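Local structure of A151R (African swine fever virus Georgia 2007/1, 7CMA) at residues L107-Y112 against I137-C142; Q100-N105 against K115-F120. The protein is a non-structural viral protein that binds zinc through three cysteines and a histidine; its biochemical role is not firmly established. All blocks are in the same frame, centred on the assembly; numbering follows the deposited sequence.

Interaction 1 (L107-Y112 against I137-C142); sequences LYHTNY and IWCTKC. With ZN (zinc ion), chain C.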
ATOM      1  N   LEU A 107      16.071  -3.726  25.000  1.00 51.94           N
ATOM      2  CA  LEU A 107      14.747  -3.919  24.352  1.00 52.76           C
ATOM      3  C   LEU A 107      13.733  -4.390  25.401  1.00 49.30           C
ATOM      4  O   LEU A 107      14.157  -4.986  26.404  1.00 51.30           O
ATOM      5  CB  LEU A 107      14.895  -4.933  23.216  1.00 52.05           C
ATOM      6  CG  LEU A 107      15.508  -4.391  21.925  1.00 58.21           C
ATOM      7  CD1 LEU A 107      15.732  -5.510  20.918  1.00 64.29           C
ATOM      8  CD2 LEU A 107      14.630  -3.304  21.322  1.00 63.42           C
ATOM      9  N   TYR A 108      12.464  -4.015  25.232  1.00 43.20           N
ATOM     10  CA  TYR A 108      11.344  -4.486  26.089  1.00 44.48           C
ATOM     11  C   TYR A 108      10.607  -5.614  25.350  1.00 40.46           C
ATOM     12  O   TYR A 108      10.506  -5.534  24.114  1.00 38.96           O
ATOM     13  CB  TYR A 108      10.428  -3.312  26.447  1.00 42.92           C
ATOM     14  CG  TYR A 108      11.042  -2.305  27.389  1.00 47.31           C
ATOM     15  CD1 TYR A 108      11.949  -1.358  26.935  1.00 50.96           C
ATOM     16  CD2 TYR A 108      10.772  -2.338  28.747  1.00 45.52           C
ATOM     17  CE1 TYR A 108      12.562  -0.469  27.803  1.00 43.24           C
ATOM     18  CE2 TYR A 108      11.353  -1.435  29.623  1.00 45.01           C
ATOM     19  CZ  TYR A 108      12.241  -0.484  29.147  1.00 43.20           C
ATOM     20  OH  TYR A 108      12.860   0.375  30.011  1.00 40.87           O
ATOM     21  N   HIS A 109      10.262  -6.668  26.087  1.00 47.26           N
ATOM     22  CA  HIS A 109       9.747  -7.897  25.436  1.00 45.01           C
ATOM     23  C   HIS A 109       8.369  -8.317  25.922  1.00 41.65           C
ATOM     24  O   HIS A 109       8.080  -8.137  27.107  1.00 44.99           O
ATOM     25  CB  HIS A 109      10.718  -9.062  25.686  1.00 44.85           C
ATOM     26  CG  HIS A 109      12.137  -8.816  25.301  1.00 50.59           C
ATOM     27  ND1 HIS A 109      12.661  -9.265  24.111  1.00 50.48           N
ATOM     28  CD2 HIS A 109      13.151  -8.210  25.954  1.00 55.65           C
ATOM     29  CE1 HIS A 109      13.931  -8.927  24.037  1.00 51.04           C
ATOM     30  NE2 HIS A 109      14.252  -8.279  25.152  1.00 47.63           N
ATOM     31  N   THR A 110       7.571  -8.863  25.016  1.00 39.46           N
ATOM     32  CA  THR A 110       6.238  -9.427  25.352  1.00 40.87           C
ATOM     33  C   THR A 110       6.298 -10.957  25.258  1.00 41.91           C
ATOM     34  O   THR A 110       5.391 -11.614  25.815  1.00 44.48           O
ATOM     35  CB  THR A 110       5.154  -8.864  24.423  1.00 37.96           C
ATOM     36  OG1 THR A 110       5.620  -9.037  23.087  1.00 40.30           O
ATOM     37  CG2 THR A 110       4.852  -7.401  24.675  1.00 40.90           C
ATOM     38  N   ASN A 111       7.195 -11.476  24.419  1.00 44.54           N
ATOM     39  CA  ASN A 111       7.322 -12.928  24.112  1.00 51.26           C
ATOM     40  C   ASN A 111       6.110 -13.386  23.285  1.00 52.00           C
ATOM     41  O   ASN A 111       5.784 -14.576  23.352  1.00 49.24           O
ATOM     42  CB  ASN A 111       7.453 -13.766  25.391  1.00 51.05           C
ATOM     43  CG  ASN A 111       8.881 -14.165  25.696  1.00 58.04           C
ATOM     44  OD1 ASN A 111       9.802 -13.387  25.472  1.00 55.10           O
ATOM     45  ND2 ASN A 111       9.077 -15.377  26.196  1.00 55.62           N
ATOM     46  N   TYR A 112       5.417 -12.455  22.614  1.00 58.41           N
ATOM     47  CA  TYR A 112       4.192 -12.765  21.823  1.00 53.40           C
ATOM     48  C   TYR A 112       4.566 -13.597  20.590  1.00 46.17           C
ATOM     49  O   TYR A 112       3.946 -14.644  20.391  1.00 47.78           O
ATOM     50  CB  TYR A 112       3.448 -11.488  21.413  1.00 53.98           C
ATOM     51  CG  TYR A 112       2.591 -10.875  22.495  1.00 50.63           C
ATOM     52  CD1 TYR A 112       2.110 -11.636  23.547  1.00 55.83           C
ATOM     53  CD2 TYR A 112       2.290  -9.521  22.486  1.00 51.40           C
ATOM     54  CE1 TYR A 112       1.350 -11.072  24.559  1.00 58.14           C
ATOM     55  CE2 TYR A 112       1.499  -8.951  23.470  1.00 45.95           C
ATOM     56  CZ  TYR A 112       1.039  -9.725  24.516  1.00 49.73           C
ATOM     57  OH  TYR A 112       0.282  -9.162  25.500  1.00 53.00           O
ATOM     58  N   ILE A 137      11.027   1.267  21.484  1.00 40.35           N
ATOM     59  CA  ILE A 137      11.712   0.552  22.596  1.00 37.25           C
ATOM     60  C   ILE A 137      11.327  -0.925  22.593  1.00 42.54           C
ATOM     61  O   ILE A 137      11.866  -1.653  23.421  1.00 46.03           O
ATOM     62  CB  ILE A 137      11.337   1.232  23.927  1.00 39.89           C
ATOM     63  CG1 ILE A 137       9.882   0.991  24.321  1.00 36.96           C
ATOM     64  CG2 ILE A 137      11.660   2.714  23.886  1.00 45.68           C
ATOM     65  CD1 ILE A 137       9.492   1.659  25.608  1.00 39.13           C
ATOM     66  N   TRP A 138      10.483  -1.353  21.657  1.00 45.67           N
ATOM     67  CA  TRP A 138       9.933  -2.734  21.682  1.00 42.19           C
ATOM     68  C   TRP A 138      10.678  -3.699  20.757  1.00 44.34           C
ATOM     69  O   TRP A 138      10.968  -3.316  19.622  1.00 44.04           O
ATOM     70  CB  TRP A 138       8.422  -2.693  21.441  1.00 42.76           C
ATOM     71  CG  TRP A 138       7.731  -2.012  22.574  1.00 39.82           C
ATOM     72  CD1 TRP A 138       7.332  -0.711  22.642  1.00 43.09           C
ATOM     73  CD2 TRP A 138       7.435  -2.595  23.849  1.00 41.38           C
ATOM     74  NE1 TRP A 138       6.787  -0.451  23.867  1.00 43.23           N
ATOM     75  CE2 TRP A 138       6.838  -1.585  24.629  1.00 39.73           C
ATOM     76  CE3 TRP A 138       7.593  -3.871  24.396  1.00 41.55           C
ATOM     77  CZ2 TRP A 138       6.412  -1.816  25.931  1.00 39.77           C
ATOM     78  CZ3 TRP A 138       7.168  -4.098  25.682  1.00 41.06           C
ATOM     79  CH2 TRP A 138       6.597  -3.079  26.439  1.00 44.13           C
ATOM     80  N   CYS A 139      10.961  -4.910  21.247  1.00 53.74           N
ATOM     81  CA  CYS A 139      11.694  -5.950  20.473  1.00 53.63           C
ATOM     82  C   CYS A 139      10.896  -6.331  19.225  1.00 45.65           C
ATOM     83  O   CYS A 139       9.749  -6.733  19.380  1.00 48.70           O
ATOM     84  CB  CYS A 139      11.943  -7.157  21.370  1.00 66.35           C
ATOM     85  SG  CYS A 139      12.589  -8.631  20.543  1.00 95.90           S
ATOM     86  N   THR A 140      11.512  -6.237  18.049  1.00 47.37           N
ATOM     87  CA  THR A 140      10.789  -6.476  16.776  1.00 49.68           C
ATOM     88  C   THR A 140      10.630  -7.968  16.507  1.00 46.94           C
ATOM     89  O   THR A 140       9.930  -8.312  15.552  1.00 55.67           O
ATOM     90  CB  THR A 140      11.556  -5.843  15.619  1.00 52.08           C
ATOM     91  OG1 THR A 140      12.812  -6.511  15.519  1.00 56.56           O
ATOM     92  CG2 THR A 140      11.767  -4.358  15.804  1.00 54.29           C
ATOM     93  N   LYS A 141      11.266  -8.808  17.316  1.00 60.64           N
ATOM     94  CA  LYS A 141      11.189 -10.276  17.129  1.00 57.69           C
ATOM     95  C   LYS A 141       9.970 -10.829  17.859  1.00 49.19           C
ATOM     96  O   LYS A 141       9.318 -11.704  17.304  1.00 53.07           O
ATOM     97  CB  LYS A 141      12.465 -10.943  17.646  1.00 69.93           C
ATOM     98  CG  LYS A 141      13.763 -10.418  17.054  1.00 75.14           C
ATOM     99  CD  LYS A 141      14.917 -11.375  17.249  1.00 83.56           C
ATOM    100  CE  LYS A 141      14.493 -12.679  17.890  1.00 95.12           C
ATOM    101  NZ  LYS A 141      15.610 -13.651  17.955  1.00 97.53           N
ATOM    102  N   CYS A 142       9.684 -10.325  19.053  1.00 51.13           N
ATOM    103  CA  CYS A 142       8.565 -10.884  19.850  1.00 51.87           C
ATOM    104  C   CYS A 142       7.373  -9.927  19.903  1.00 45.73           C
ATOM    105  O   CYS A 142       6.302 -10.370  20.290  1.00 51.17           O
ATOM    106  CB  CYS A 142       9.023 -11.215  21.261  1.00 56.62           C
ATOM    107  SG  CYS A 142       9.636  -9.810  22.219  1.00 70.30           S
TER
HETATM  108 ZN    ZN C 201      11.882 -10.145  22.213  1.00 56.32          ZN
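His109 reaches from strand 107-109 to a zinc ion that Cys139 and Cys142 grip from the facing loop. Its CB packs on Cys142 SG at 3.7 Å. CG stands anti to the carbonyl carbon (chi1 -54°), and next along the ring ND1 binds the metal at 2.2 Å. CE1 lies near Cys139 SG, and NE2, at the far side of the ring, is hydrogen-bonded to the carbonyl oxygen of Glu104, a second-shell bond that, with the ND1-zinc bond, holds the ring's rotation and would favour ND1 as the metal ligand. Cys142 SG lies at the edge of the imidazole, near its plane, whereas Cys139 SG approaches obliquely. The two sulfurs, 2.4 Å (Cys139 SG) and 2.3 Å (Cys142 SG) from the zinc, belong to a CxxC knuckle; Cys116 completes the site of three cysteines and one histidine. Weak N-H bonds from Thr110 and Asn111 reach Cys142 SG, and others from Lys141 and Cys142 reach Cys139 SG; such bonds would temper the thiolate charge. Beside the site a single beta bridge joins the backbones: Tyr108 N donates to Ile137 O at 3.0 Å, and Cys139 N to Tyr108 O at 3.0 Å. Tyr108 CB sits over the six-membered ring of Trp138, 3.4 Å from CZ3, in a CH-pi contact, and the Tyr108 ring turns its edge to that face with planes at 56°. Trp138 also stacks on Phe132 and touches Ile101, placing the loop that follows strand 125-127 against the sheet in which strand 107-109 is an edge strand beside strand 99-104.

Interaction 2 (Q100-N105 against K115-F120); sequences QIYFEN and KCIKDF. With ZN (zinc ion), chain C.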
ATOM      1  N   GLN A 100       2.230  -8.242  30.492  1.00 50.43           N
ATOM      2  CA  GLN A 100       3.479  -8.732  31.121  1.00 53.99           C
ATOM      3  C   GLN A 100       4.657  -8.379  30.209  1.00 51.73           C
ATOM      4  O   GLN A 100       4.571  -8.663  29.001  1.00 47.17           O
ATOM      5  CB  GLN A 100       3.375 -10.237  31.376  1.00 60.00           C
ATOM      6  CG  GLN A 100       2.187 -10.622  32.250  1.00 59.46           C
ATOM      7  CD  GLN A 100       2.427 -10.330  33.712  1.00 65.35           C
ATOM      8  OE1 GLN A 100       3.564 -10.197  34.163  1.00 69.07           O
ATOM      9  NE2 GLN A 100       1.349 -10.278  34.476  1.00 75.03           N
ATOM     10  N   ILE A 101       5.607  -7.596  30.724  1.00 47.77           N
ATOM     11  CA  ILE A 101       6.779  -7.096  29.949  1.00 50.57           C
ATOM     12  C   ILE A 101       8.054  -7.374  30.748  1.00 45.81           C
ATOM     13  O   ILE A 101       7.963  -7.517  31.980  1.00 55.40           O
ATOM     14  CB  ILE A 101       6.626  -5.599  29.615  1.00 44.59           C
ATOM     15  CG1 ILE A 101       6.771  -4.714  30.856  1.00 48.70           C
ATOM     16  CG2 ILE A 101       5.314  -5.345  28.895  1.00 40.42           C
ATOM     17  CD1 ILE A 101       7.298  -3.324  30.556  1.00 53.22           C
ATOM     18  N   TYR A 102       9.172  -7.554  30.047  1.00 54.46           N
ATOM     19  CA  TYR A 102      10.501  -7.803  30.654  1.00 57.36           C
ATOM     20  C   TYR A 102      11.559  -7.053  29.847  1.00 59.40           C
ATOM     21  O   TYR A 102      11.533  -7.136  28.600  1.00 62.31           O
ATOM     22  CB  TYR A 102      10.797  -9.304  30.703  1.00 63.35           C
ATOM     23  CG  TYR A 102      12.103  -9.661  31.364  1.00 58.95           C
ATOM     24  CD1 TYR A 102      12.293  -9.465  32.722  1.00 67.31           C
ATOM     25  CD2 TYR A 102      13.176 -10.119  30.620  1.00 64.12           C
ATOM     26  CE1 TYR A 102      13.499  -9.768  33.334  1.00 69.08           C
ATOM     27  CE2 TYR A 102      14.390 -10.424  31.215  1.00 69.61           C
ATOM     28  CZ  TYR A 102      14.550 -10.258  32.578  1.00 72.42           C
ATOM     29  OH  TYR A 102      15.745 -10.564  33.167  1.00 73.02           O
ATOM     30  N   PHE A 103      12.458  -6.350  30.544  1.00 55.28           N
ATOM     31  CA  PHE A 103      13.587  -5.610  29.927  1.00 56.52           C
ATOM     32  C   PHE A 103      14.797  -6.535  29.803  1.00 51.95           C
ATOM     33  O   PHE A 103      15.154  -7.179  30.807  1.00 59.06           O
ATOM     34  CB  PHE A 103      13.946  -4.372  30.752  1.00 59.34           C
ATOM     35  CG  PHE A 103      15.142  -3.620  30.231  1.00 55.51           C
ATOM     36  CD1 PHE A 103      15.070  -2.930  29.030  1.00 56.95           C
ATOM     37  CD2 PHE A 103      16.383  -3.755  30.839  1.00 59.60           C
ATOM     38  CE1 PHE A 103      16.188  -2.301  28.506  1.00 56.00           C
ATOM     39  CE2 PHE A 103      17.497  -3.113  30.320  1.00 60.44           C
ATOM     40  CZ  PHE A 103      17.399  -2.390  29.154  1.00 54.14           C
ATOM     41  N   GLU A 104      15.463  -6.504  28.646  1.00 55.91           N
ATOM     42  CA  GLU A 104      16.706  -7.274  28.370  1.00 64.33           C
ATOM     43  C   GLU A 104      17.333  -6.779  27.060  1.00 58.21           C
ATOM     44  O   GLU A 104      16.585  -6.557  26.092  1.00 55.81           O
ATOM     45  CB  GLU A 104      16.403  -8.772  28.294  1.00 71.15           C
ATOM     46  CG  GLU A 104      17.511  -9.640  28.868  1.00 73.68           C
ATOM     47  CD  GLU A 104      17.366 -11.126  28.588  1.00 72.73           C
ATOM     48  OE1 GLU A 104      16.835 -11.840  29.461  1.00 66.40           O
ATOM     49  OE2 GLU A 104      17.812 -11.569  27.510  1.00 70.80           O
ATOM     50  N   ASN A 105      18.653  -6.571  27.059  1.00 54.82           N
ATOM     51  CA  ASN A 105      19.444  -6.185  25.860  1.00 60.15           C
ATOM     52  C   ASN A 105      18.843  -4.915  25.237  1.00 61.90           C
ATOM     53  O   ASN A 105      18.789  -4.833  23.992  1.00 58.86           O
ATOM     54  CB  ASN A 105      19.523  -7.333  24.850  1.00 64.55           C
ATOM     55  CG  ASN A 105      20.870  -7.416  24.169  1.00 66.56           C
ATOM     56  OD1 ASN A 105      21.661  -6.477  24.233  1.00 79.05           O
ATOM     57  ND2 ASN A 105      21.149  -8.543  23.533  1.00 78.55           N
ATOM     58  N   LYS A 115       9.756 -16.570  21.642  1.00 56.88           N
ATOM     59  CA  LYS A 115      10.089 -16.738  23.071  1.00 59.48           C
ATOM     60  C   LYS A 115      11.481 -16.161  23.313  1.00 65.81           C
ATOM     61  O   LYS A 115      12.444 -16.941  23.383  1.00 65.04           O
ATOM     62  CB  LYS A 115       9.936 -18.187  23.536  1.00 76.80           C
ATOM     63  CG  LYS A 115      10.164 -19.271  22.492  1.00 85.03           C
ATOM     64  CD  LYS A 115      10.556 -20.581  23.137  1.00 87.83           C
ATOM     65  CE  LYS A 115      11.111 -20.401  24.535  1.00 84.30           C
ATOM     66  NZ  LYS A 115      10.207 -20.953  25.571  1.00 84.60           N
ATOM     67  N   CYS A 116      11.569 -14.838  23.417  1.00 52.14           N
ATOM     68  CA  CYS A 116      12.866 -14.162  23.647  1.00 59.70           C
ATOM     69  C   CYS A 116      13.298 -14.398  25.097  1.00 54.42           C
ATOM     70  O   CYS A 116      14.501 -14.543  25.326  1.00 55.65           O
ATOM     71  CB  CYS A 116      12.678 -12.670  23.402  1.00 59.43           C
ATOM     72  SG  CYS A 116      12.682 -12.191  21.657  1.00 85.53           S
ATOM     73  N   ILE A 117      12.343 -14.469  26.023  1.00 52.57           N
ATOM     74  CA  ILE A 117      12.667 -14.569  27.470  1.00 61.23           C
ATOM     75  C   ILE A 117      12.223 -15.917  28.054  1.00 63.10           C
ATOM     76  O   ILE A 117      11.118 -16.354  27.747  1.00 70.18           O
ATOM     77  CB  ILE A 117      12.017 -13.394  28.223  1.00 59.72           C
ATOM     78  CG1 ILE A 117      12.332 -12.045  27.573  1.00 62.83           C
ATOM     79  CG2 ILE A 117      12.384 -13.413  29.695  1.00 65.02           C
ATOM     80  CD1 ILE A 117      13.804 -11.734  27.462  1.00 59.97           C
ATOM     81  N   LYS A 118      13.059 -16.535  28.890  1.00 77.72           N
ATOM     82  CA  LYS A 118      12.739 -17.822  29.569  1.00 74.33           C
ATOM     83  C   LYS A 118      12.209 -17.531  30.982  1.00 65.96           C
ATOM     84  O   LYS A 118      12.447 -16.416  31.478  1.00 65.92           O
ATOM     85  CB  LYS A 118      13.971 -18.733  29.592  1.00 84.13           C
ATOM     86  CG  LYS A 118      15.140 -18.233  30.431  1.00 91.41           C
ATOM     87  CD  LYS A 118      15.814 -19.326  31.242  1.00 99.48           C
ATOM     88  CE  LYS A 118      15.987 -18.964  32.703  1.00100.26           C
ATOM     89  NZ  LYS A 118      15.656 -20.103  33.593  1.00 96.57           N
ATOM     90  N   ASP A 119      11.353 -18.415  31.505  1.00 62.85           N
ATOM     91  CA  ASP A 119      10.587 -18.210  32.765  1.00 75.08           C
ATOM     92  C   ASP A 119       9.937 -16.821  32.729  1.00 72.93           C
ATOM     93  O   ASP A 119       9.764 -16.216  33.809  1.00 80.26           O
ATOM     94  CB  ASP A 119      11.488 -18.379  33.993  1.00 85.05           C
ATOM     95  CG  ASP A 119      10.732 -18.616  35.290  1.00 88.43           C
ATOM     96  OD1 ASP A 119       9.661 -19.252  35.237  1.00 90.11           O
ATOM     97  OD2 ASP A 119      11.230 -18.179  36.346  1.00105.33           O
ATOM     98  N   PHE A 120       9.566 -16.361  31.530  1.00 78.50           N
ATOM     99  CA  PHE A 120       8.983 -15.014  31.285  1.00 68.78           C
ATOM    100  C   PHE A 120       7.841 -14.763  32.275  1.00 65.61           C
ATOM    101  O   PHE A 120       7.770 -13.658  32.852  1.00 56.79           O
ATOM    102  CB  PHE A 120       8.500 -14.899  29.836  1.00 69.01           C
ATOM    103  CG  PHE A 120       7.853 -13.580  29.492  1.00 68.99           C
ATOM    104  CD1 PHE A 120       8.623 -12.449  29.270  1.00 69.33           C
ATOM    105  CD2 PHE A 120       6.474 -13.467  29.403  1.00 68.03           C
ATOM    106  CE1 PHE A 120       8.027 -11.239  28.948  1.00 68.97           C
ATOM    107  CE2 PHE A 120       5.880 -12.252  29.095  1.00 68.48           C
ATOM    108  CZ  PHE A 120       6.658 -11.143  28.862  1.00 58.61           C
TER
HETATM  109 ZN    ZN C 201      11.882 -10.145  22.213  1.00 56.32          ZN
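A small apolar cluster beside the zinc site forms where Tyr102 of strand 99-104 meets Ile117 and Phe120, from the loop that carries the ligand Cys116. Ile117 crosses the tyrosine side chain at about a right angle. Its CG2 comes within 3.5 Å of Tyr102 CD2, obliquely from above the ring, while CD1 reaches the same carbon at 3.6 Å from close to the ring plane. With CG anti to the backbone N (chi1 -177°), the Tyr102 ring stands out from the strand toward Ile117. Ile117 CD1 also meets the carboxylate of Glu104, 3.6 Å from OE1, the two side chains sliding past each other in opposite directions. Immediately before Ile117, Cys116 SG binds the zinc at 2.3 Å, so the apolar contact adjoins a metal ligand that the loop brings to His109, Cys139 and Cys142. The loop, between strand 107-109 and helix 120-123 in the chain, packs on the middle strand of a three-stranded antiparallel sheet. At the start of that helix Phe120 points its ring back to the strand: CE1 touches Tyr102 CB at 3.8 Å, while CE2 meets Gln100 CB. Phe120 CZ brings the ring edge close to Gln100 O, 3.2 Å away. Val123 of the helix touches both Tyr102 and Ile117, and the amide oxygen of Gln100 is hydrogen-bonded to Ser124 just beyond the helix.

Interactions 1 and 2 are centred about 8 Å apart and share the zinc: residues 107-112 and 137-142 supply His109, Cys139 and Cys142, and residues 115-120 supply Cys116. The segments alternate along the chain, and the metal joins the 107-120 region to the later 137-142 loop. Strands 99-104 and 107-109 are antiparallel neighbours, joined where His109 N lies 2.9 Å from Tyr102 O, a probable hydrogen bond. Asn111 spans the two contacts through its amide, with ND2 2.7 Å from Ile117 O, also a probable hydrogen bond. Close by, Phe120 CZ packs 3.3 Å from Thr110 O, bringing the apolar cluster up to the turn that follows the histidine.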